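Local atomic coordinates of acetyl xylan esterase (Paenibacillus sp. R4, PDB entry 6AGQ), a protein that probably removes acetyl groups from acetylated xylan by hydrolysing their ester bonds, as a cold-active esterase of the alpha/beta-hydrolase superfamily. Residues 8-18 with 279-288; 201-209 with 264-274. All coordinates share one frame; numbering follows the deposited sequence.

Contact 1: residues 8-18 with 279-288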
# COMPACT_ATOMS: atom_id res chain seq x y z
N LEU A 8 18.09 20.77 -7.79
CA LEU A 8 17.91 21.49 -9.06
C LEU A 8 19.16 22.17 -9.65
O LEU A 8 19.38 22.08 -10.86
CB LEU A 8 16.76 22.51 -8.96
CG LEU A 8 16.34 23.25 -10.24
CD1 LEU A 8 15.91 22.25 -11.30
CD2 LEU A 8 15.25 24.29 -9.99
N SER A 9 20.00 22.84 -8.87
CA SER A 9 21.13 23.55 -9.56
C SER A 9 22.21 22.59 -10.08
O SER A 9 22.87 22.87 -11.09
CB SER A 9 21.71 24.68 -8.72
OG SER A 9 22.76 24.19 -7.93
N GLN A 10 22.35 21.44 -9.42
CA GLN A 10 23.15 20.34 -9.95
C GLN A 10 22.47 19.66 -11.15
O GLN A 10 23.18 19.23 -12.03
CB GLN A 10 23.50 19.27 -8.86
CG GLN A 10 24.72 19.62 -8.01
CD GLN A 10 24.90 18.69 -6.81
OE1 GLN A 10 24.28 17.62 -6.73
NE2 GLN A 10 25.76 19.10 -5.89
N LEU A 11 21.13 19.52 -11.17
CA LEU A 11 20.43 18.94 -12.35
C LEU A 11 20.85 19.66 -13.61
O LEU A 11 21.16 19.00 -14.58
CB LEU A 11 18.89 18.99 -12.22
CG LEU A 11 18.27 17.84 -11.39
CD1 LEU A 11 16.77 17.98 -11.16
CD2 LEU A 11 18.58 16.48 -11.99
N GLN A 12 20.95 20.99 -13.58
CA GLN A 12 21.18 21.78 -14.80
C GLN A 12 22.65 22.02 -15.20
O GLN A 12 22.94 22.52 -16.29
CB GLN A 12 20.37 23.11 -14.76
CG GLN A 12 20.48 24.01 -13.54
CD GLN A 12 19.54 25.21 -13.60
OE1 GLN A 12 18.69 25.39 -12.73
NE2 GLN A 12 19.70 26.05 -14.63
N ASP A 13 23.58 21.63 -14.35
CA ASP A 13 24.99 21.49 -14.75
C ASP A 13 25.29 20.03 -15.10
O ASP A 13 26.47 19.69 -15.33
CB ASP A 13 25.94 21.86 -13.60
CG ASP A 13 25.93 23.35 -13.22
OD1 ASP A 13 25.32 24.20 -13.92
OD2 ASP A 13 26.57 23.65 -12.18
N TYR A 14 24.26 19.16 -15.09
CA TYR A 14 24.46 17.70 -15.22
C TYR A 14 24.60 17.32 -16.68
O TYR A 14 23.63 17.32 -17.44
CB TYR A 14 23.35 16.88 -14.54
CG TYR A 14 23.62 15.38 -14.56
CD1 TYR A 14 24.84 14.84 -14.15
CD2 TYR A 14 22.64 14.48 -15.00
CE1 TYR A 14 25.08 13.47 -14.16
CE2 TYR A 14 22.87 13.11 -15.02
CZ TYR A 14 24.06 12.59 -14.62
OH TYR A 14 24.27 11.19 -14.69
N LYS A 15 25.81 16.98 -17.06
CA LYS A 15 26.15 16.72 -18.42
C LYS A 15 27.12 15.52 -18.43
O LYS A 15 28.30 15.68 -18.66
CB LYS A 15 26.76 18.00 -19.00
CG LYS A 15 27.02 17.88 -20.47
CD LYS A 15 27.25 19.25 -21.12
CE LYS A 15 27.57 18.97 -22.57
NZ LYS A 15 27.81 20.15 -23.39
N PRO A 16 26.61 14.30 -18.21
CA PRO A 16 27.47 13.12 -18.19
C PRO A 16 28.06 12.81 -19.57
O PRO A 16 27.60 13.36 -20.57
CB PRO A 16 26.49 11.99 -17.79
CG PRO A 16 25.18 12.47 -18.36
CD PRO A 16 25.19 13.95 -18.29
N GLU A 17 29.07 11.95 -19.62
CA GLU A 17 29.78 11.61 -20.87
C GLU A 17 28.86 10.88 -21.87
O GLU A 17 28.00 10.06 -21.49
CB GLU A 17 31.10 10.83 -20.53
CG GLU A 17 31.41 9.54 -21.32
CD GLU A 17 32.68 8.78 -20.87
OE1 GLU A 17 33.15 8.91 -19.71
OE2 GLU A 17 33.24 8.00 -21.68
N LEU A 18 29.00 11.18 -23.15
CA LEU A 18 28.26 10.41 -24.15
C LEU A 18 28.75 8.93 -24.20
O LEU A 18 29.91 8.62 -23.98
CB LEU A 18 28.32 11.05 -25.54
CG LEU A 18 27.70 12.45 -25.64
CD1 LEU A 18 28.06 13.10 -26.99
CD2 LEU A 18 26.19 12.41 -25.46
N PRO A 279 14.22 12.98 -13.36
CA PRO A 279 14.62 14.23 -13.96
C PRO A 279 16.11 14.32 -14.32
O PRO A 279 16.44 15.00 -15.28
CB PRO A 279 14.19 15.26 -12.93
CG PRO A 279 14.16 14.52 -11.65
CD PRO A 279 13.76 13.16 -11.97
N SER A 280 16.98 13.62 -13.63
CA SER A 280 18.41 13.60 -14.02
C SER A 280 18.66 13.01 -15.38
O SER A 280 19.62 13.38 -16.08
CB SER A 280 19.27 12.86 -13.02
OG SER A 280 18.79 11.54 -12.79
N THR A 281 17.81 12.10 -15.80
CA THR A 281 17.98 11.47 -17.12
C THR A 281 17.43 12.41 -18.23
O THR A 281 17.96 12.47 -19.33
CB THR A 281 17.37 10.06 -17.19
OG1 THR A 281 15.93 10.07 -16.97
CG2 THR A 281 18.08 9.14 -16.17
N CYS A 282 16.40 13.16 -17.90
CA CYS A 282 15.82 14.16 -18.79
C CYS A 282 16.80 15.30 -18.97
O CYS A 282 17.07 15.68 -20.12
CB CYS A 282 14.48 14.61 -18.25
SG CYS A 282 13.24 13.29 -18.37
N PHE A 283 17.36 15.81 -17.86
CA PHE A 283 18.39 16.86 -17.89
C PHE A 283 19.66 16.47 -18.65
O PHE A 283 20.18 17.29 -19.44
CB PHE A 283 18.71 17.43 -16.50
CG PHE A 283 17.90 18.66 -16.17
CD1 PHE A 283 18.13 19.84 -16.83
CD2 PHE A 283 16.86 18.62 -15.22
CE1 PHE A 283 17.37 20.97 -16.55
CE2 PHE A 283 16.10 19.74 -14.93
CZ PHE A 283 16.36 20.92 -15.60
N ALA A 284 20.08 15.21 -18.51
CA ALA A 284 21.21 14.70 -19.24
C ALA A 284 21.12 14.80 -20.76
O ALA A 284 22.11 15.17 -21.42
CB ALA A 284 21.45 13.24 -18.84
N ALA A 285 19.98 14.41 -21.34
CA ALA A 285 19.72 14.69 -22.77
C ALA A 285 19.58 16.22 -23.09
O ALA A 285 20.27 16.71 -23.99
CB ALA A 285 18.48 13.90 -23.29
N TYR A 286 18.72 16.94 -22.35
CA TYR A 286 18.56 18.43 -22.48
C TYR A 286 19.92 19.15 -22.52
O TYR A 286 20.18 19.96 -23.39
CB TYR A 286 17.72 19.00 -21.31
CG TYR A 286 17.48 20.50 -21.36
CD1 TYR A 286 16.60 21.02 -22.29
CD2 TYR A 286 18.16 21.40 -20.53
CE1 TYR A 286 16.37 22.35 -22.40
CE2 TYR A 286 17.94 22.77 -20.63
CZ TYR A 286 17.03 23.23 -21.58
OH TYR A 286 16.69 24.58 -21.80
N ASN A 287 20.83 18.77 -21.66
CA ASN A 287 22.14 19.47 -21.58
C ASN A 287 23.13 19.11 -22.70
O ASN A 287 24.19 19.73 -22.80
CB ASN A 287 22.78 19.24 -20.19
CG ASN A 287 22.09 20.03 -19.11
OD1 ASN A 287 21.58 21.10 -19.38
ND2 ASN A 287 22.04 19.50 -17.90
N HIS A 288 22.77 18.13 -23.53
CA HIS A 288 23.49 17.77 -24.75
C HIS A 288 22.86 18.24 -26.06
O HIS A 288 23.44 18.08 -27.10
CB HIS A 288 23.68 16.22 -24.80
CG HIS A 288 24.84 15.73 -24.01
ND1 HIS A 288 24.69 15.07 -22.81
CD2 HIS A 288 26.18 15.85 -24.21
CE1 HIS A 288 25.88 14.77 -22.33
NE2 HIS A 288 26.80 15.23 -23.16
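The N-terminal arm, a short helical turn followed by an extended run, lies along helix 279-286 of the alpha/beta-hydrolase fold, with L11 and F283 meeting at one end and L18 and H288 at the other. L11 crosses the F283 ring at about a right angle, its CB 3.6 Å from F283 CD2, while L11 CD2 lies 3.5 Å from S280 CA. The L11 carbonyl carbon sits over one face of that phenyl ring, offset toward its rim.

Next along the arm, the type I turn from L11 to Y14 brings the Y14 carbonyl beside N287, whose ND2 donates to Y14 O at 2.7 Å. This N-H...O line is nearly straight (164°) and runs close to the N287 amide plane, but it meets the carbonyl from above its plane. The Y14 side chain goes elsewhere: with CG anti to the backbone N (chi1 -175°), its ring lies against the helix and meets S280 O edge-on, and its hydroxyl continues to a hydrogen bond with H213. P16 packs its CG against A284 CB at 3.8 Å.

Helix 279-286 follows strand 265-271 in the chain and packs back on the central sheet; F283 lies between, meeting L11 as well as I270 and L297, while C282 and Y286 also touch the sheet. Further along, the imidazole of H288 is clasped from both faces: L18 CD2 stands 3.7 Å from the ring centroid, almost on its normal, and K15 CG approaches the opposite face toward the rim, both as CH-pi contacts. H288 ND1 donates back to A284 O at 2.9 Å, close to the ring plane, which fixes the rotation of the imidazole between the two aliphatic chains.

Contact 2: residues 201-209 with 264-274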
# COMPACT_ATOMS: atom_id res chain seq x y z
N PRO A 201 12.94 17.99 -39.21
CA PRO A 201 12.13 18.65 -38.18
C PRO A 201 12.75 19.96 -37.74
O PRO A 201 13.95 20.04 -37.55
CB PRO A 201 12.13 17.65 -37.02
CG PRO A 201 12.49 16.35 -37.63
CD PRO A 201 13.39 16.66 -38.77
N LYS A 202 11.91 21.00 -37.67
CA LYS A 202 12.32 22.29 -37.25
C LYS A 202 12.19 22.51 -35.72
O LYS A 202 13.01 23.24 -35.12
CB LYS A 202 11.47 23.27 -37.97
CG LYS A 202 11.94 24.67 -37.83
CD LYS A 202 10.85 25.56 -38.36
CE LYS A 202 11.35 26.98 -38.42
NZ LYS A 202 10.30 27.77 -39.12
N LEU A 203 11.18 21.89 -35.12
CA LEU A 203 10.95 21.93 -33.69
C LEU A 203 10.88 20.53 -33.10
O LEU A 203 10.38 19.63 -33.76
CB LEU A 203 9.61 22.60 -33.39
CG LEU A 203 9.48 24.06 -33.16
CD1 LEU A 203 10.35 24.87 -34.07
CD2 LEU A 203 8.03 24.46 -33.27
N ALA A 204 11.30 20.37 -31.84
CA ALA A 204 11.16 19.11 -31.08
C ALA A 204 10.52 19.44 -29.74
O ALA A 204 11.01 20.35 -29.06
CB ALA A 204 12.50 18.45 -30.89
N LEU A 205 9.40 18.77 -29.38
CA LEU A 205 8.72 19.03 -28.15
C LEU A 205 8.62 17.78 -27.22
O LEU A 205 7.51 17.37 -26.87
CB LEU A 205 7.33 19.58 -28.45
CG LEU A 205 7.27 20.99 -29.07
CD1 LEU A 205 7.26 20.93 -30.58
CD2 LEU A 205 6.00 21.70 -28.61
N PRO A 206 9.76 17.22 -26.76
CA PRO A 206 9.73 16.12 -25.77
C PRO A 206 9.09 16.45 -24.39
O PRO A 206 9.50 17.39 -23.72
CB PRO A 206 11.19 15.77 -25.62
CG PRO A 206 11.90 17.04 -25.89
CD PRO A 206 11.12 17.74 -26.95
N VAL A 207 8.10 15.67 -23.96
CA VAL A 207 7.61 15.77 -22.59
C VAL A 207 8.16 14.56 -21.78
O VAL A 207 7.98 13.39 -22.17
CB VAL A 207 6.05 15.84 -22.56
CG1 VAL A 207 5.50 15.77 -21.16
CG2 VAL A 207 5.58 17.14 -23.20
N PHE A 208 8.80 14.84 -20.66
CA PHE A 208 9.43 13.80 -19.81
C PHE A 208 9.94 12.55 -20.53
O PHE A 208 9.42 11.44 -20.30
CB PHE A 208 8.68 13.49 -18.49
CG PHE A 208 7.20 13.30 -18.59
CD1 PHE A 208 6.64 12.22 -19.27
CD2 PHE A 208 6.35 14.13 -17.86
CE1 PHE A 208 5.26 12.01 -19.28
CE2 PHE A 208 4.97 13.93 -17.85
CZ PHE A 208 4.42 12.87 -18.56
N PRO A 209 11.00 12.73 -21.37
CA PRO A 209 11.35 11.70 -22.31
C PRO A 209 11.95 10.46 -21.62
O PRO A 209 12.82 10.58 -20.74
CB PRO A 209 12.35 12.38 -23.24
CG PRO A 209 12.88 13.54 -22.47
CD PRO A 209 11.78 13.96 -21.58
N ALA A 264 17.36 21.24 -34.50
CA ALA A 264 16.06 21.77 -34.17
C ALA A 264 16.06 22.52 -32.84
O ALA A 264 16.78 22.19 -31.93
CB ALA A 264 14.99 20.61 -34.16
N ARG A 265 15.22 23.54 -32.79
CA ARG A 265 14.86 24.25 -31.57
C ARG A 265 13.98 23.36 -30.73
O ARG A 265 13.04 22.81 -31.27
CB ARG A 265 14.13 25.58 -31.92
CG ARG A 265 13.63 26.34 -30.71
CD ARG A 265 12.89 27.64 -31.06
NE ARG A 265 13.66 28.45 -31.99
CZ ARG A 265 14.56 29.38 -31.67
NH1 ARG A 265 14.84 29.74 -30.41
NH2 ARG A 265 15.16 30.03 -32.68
N THR A 266 14.25 23.24 -29.43
CA THR A 266 13.62 22.22 -28.56
C THR A 266 12.98 22.86 -27.32
O THR A 266 13.58 23.76 -26.71
CB THR A 266 14.67 21.24 -28.07
OG1 THR A 266 15.33 20.67 -29.19
CG2 THR A 266 14.05 20.08 -27.27
N LEU A 267 11.75 22.41 -27.00
CA LEU A 267 11.02 22.77 -25.77
C LEU A 267 10.78 21.48 -25.05
O LEU A 267 9.91 20.66 -25.48
CB LEU A 267 9.65 23.40 -26.06
CG LEU A 267 8.74 23.68 -24.82
CD1 LEU A 267 9.33 24.77 -23.96
CD2 LEU A 267 7.34 24.09 -25.17
N MET A 268 11.50 21.31 -23.96
CA MET A 268 11.35 20.19 -23.08
C MET A 268 10.60 20.45 -21.75
O MET A 268 10.97 21.34 -21.03
CB MET A 268 12.72 19.59 -22.79
CG MET A 268 12.57 18.23 -22.11
SD MET A 268 14.05 17.35 -21.69
CE MET A 268 14.88 17.15 -23.29
N ALA A 269 9.61 19.62 -21.43
CA ALA A 269 9.03 19.50 -20.10
C ALA A 269 9.74 18.47 -19.21
O ALA A 269 9.97 17.31 -19.61
CB ALA A 269 7.56 19.07 -20.20
N ILE A 270 10.03 18.87 -17.97
CA ILE A 270 10.60 17.93 -16.98
C ILE A 270 9.80 18.08 -15.71
O ILE A 270 9.48 19.19 -15.28
CB ILE A 270 12.06 18.26 -16.73
CG1 ILE A 270 12.83 18.22 -18.05
CG2 ILE A 270 12.66 17.34 -15.66
CD1 ILE A 270 14.30 18.63 -17.96
N THR A 271 9.49 16.96 -15.10
CA THR A 271 8.67 16.94 -13.91
C THR A 271 9.56 16.42 -12.80
O THR A 271 10.14 15.33 -12.92
CB THR A 271 7.43 16.02 -14.13
OG1 THR A 271 7.82 14.84 -14.82
CG2 THR A 271 6.38 16.76 -15.04
N LEU A 272 9.71 17.21 -11.75
CA LEU A 272 10.76 16.95 -10.76
C LEU A 272 10.50 15.81 -9.80
O LEU A 272 11.41 15.36 -9.17
CB LEU A 272 11.08 18.20 -9.95
CG LEU A 272 11.84 19.33 -10.66
CD1 LEU A 272 12.28 20.37 -9.64
CD2 LEU A 272 13.05 18.84 -11.44
N GLN A 273 9.25 15.40 -9.65
CA GLN A 273 8.88 14.30 -8.77
C GLN A 273 8.74 12.97 -9.55
O GLN A 273 8.30 11.98 -8.99
CB GLN A 273 7.53 14.59 -8.05
CG GLN A 273 7.48 15.84 -7.17
CD GLN A 273 8.70 16.01 -6.28
OE1 GLN A 273 9.10 15.09 -5.55
NE2 GLN A 273 9.32 17.17 -6.37
N ASP A 274 9.11 12.98 -10.83
CA ASP A 274 8.92 11.83 -11.73
C ASP A 274 9.86 10.69 -11.29
O ASP A 274 11.09 10.86 -11.27
CB ASP A 274 9.24 12.28 -13.16
CG ASP A 274 8.61 11.37 -14.23
OD1 ASP A 274 8.60 10.11 -14.03
OD2 ASP A 274 8.19 11.95 -15.31
O HOH W 1 7.46 19.88 -24.69
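Two neighbouring parallel strands, 203-207 and 265-271, pair inside the central sheet, buried and joined mostly backbone to backbone. The ladder starts where R265 N donates to K202 O and R265 O accepts from A204 N; A204 O then takes L267 N at 3.0 Å, nearly head-on to the carbonyl. P206 has no N-H to give, yet its carbonyl still accepts A269 N at 3.2 Å, and F208 N closes the series on A269 O at 2.9 Å. L267 O, which an N-H at position 206 would have met, instead receives a hydrogen bond from a water at 2.7 Å, which also reaches P206 O weakly.

In this alpha/beta-hydrolase sheet the other edge of strand 203-207 bonds to strand 179-184, which leads into a probable nucleophile elbow, and strand 265-271 borders strand 293-298. On one face M268, with CG anti to its backbone N (chi1 -168°) and a bend at chi3 (-59°), crosses P206 at about a right angle, CE 4.0 Å from P206 CG, and sets SD 4.1 Å from P209 CG. Replacing M268 with an alanine would probably open a gap between the two prolines and Y286 of helix 279-286, which also packs on this side chain. V207 CG1 lies 4.0 Å from A269 CB.

Beyond the ladder, D274 OD2 comes within 3.6 Å of F208 CB, the carboxylate plane turned 78° from the ring. D274 OD1 accepts from T276 N and C277 N. D274 also touches H303, whose ring meets F208; with the elbow serine, this is consistent with the Ser-Asp-His triad of alpha/beta-hydrolases.

In the fold
Contact 2 is core and contact 1 more peripheral: the strand pair is buried within the sheet, toward one end of it, whereas the N-terminal arm lies along a helix on the outer side, with several partly exposed residues. The chemistry follows. Contact 2 is carried by a ladder of backbone hydrogen bonds broken once at a proline, with side chains filling in on the faces of the sheet; contact 1 relies on side chains, with one hydrogen bond from a side-chain amide and a sandwiched imidazole. They meet across adjacent layers: helix 279-286 follows strand 265-271 in the chain and packs back on it, F283 CE2 lying 3.7 Å from I270 CD1. Their centres are about 13 Å apart.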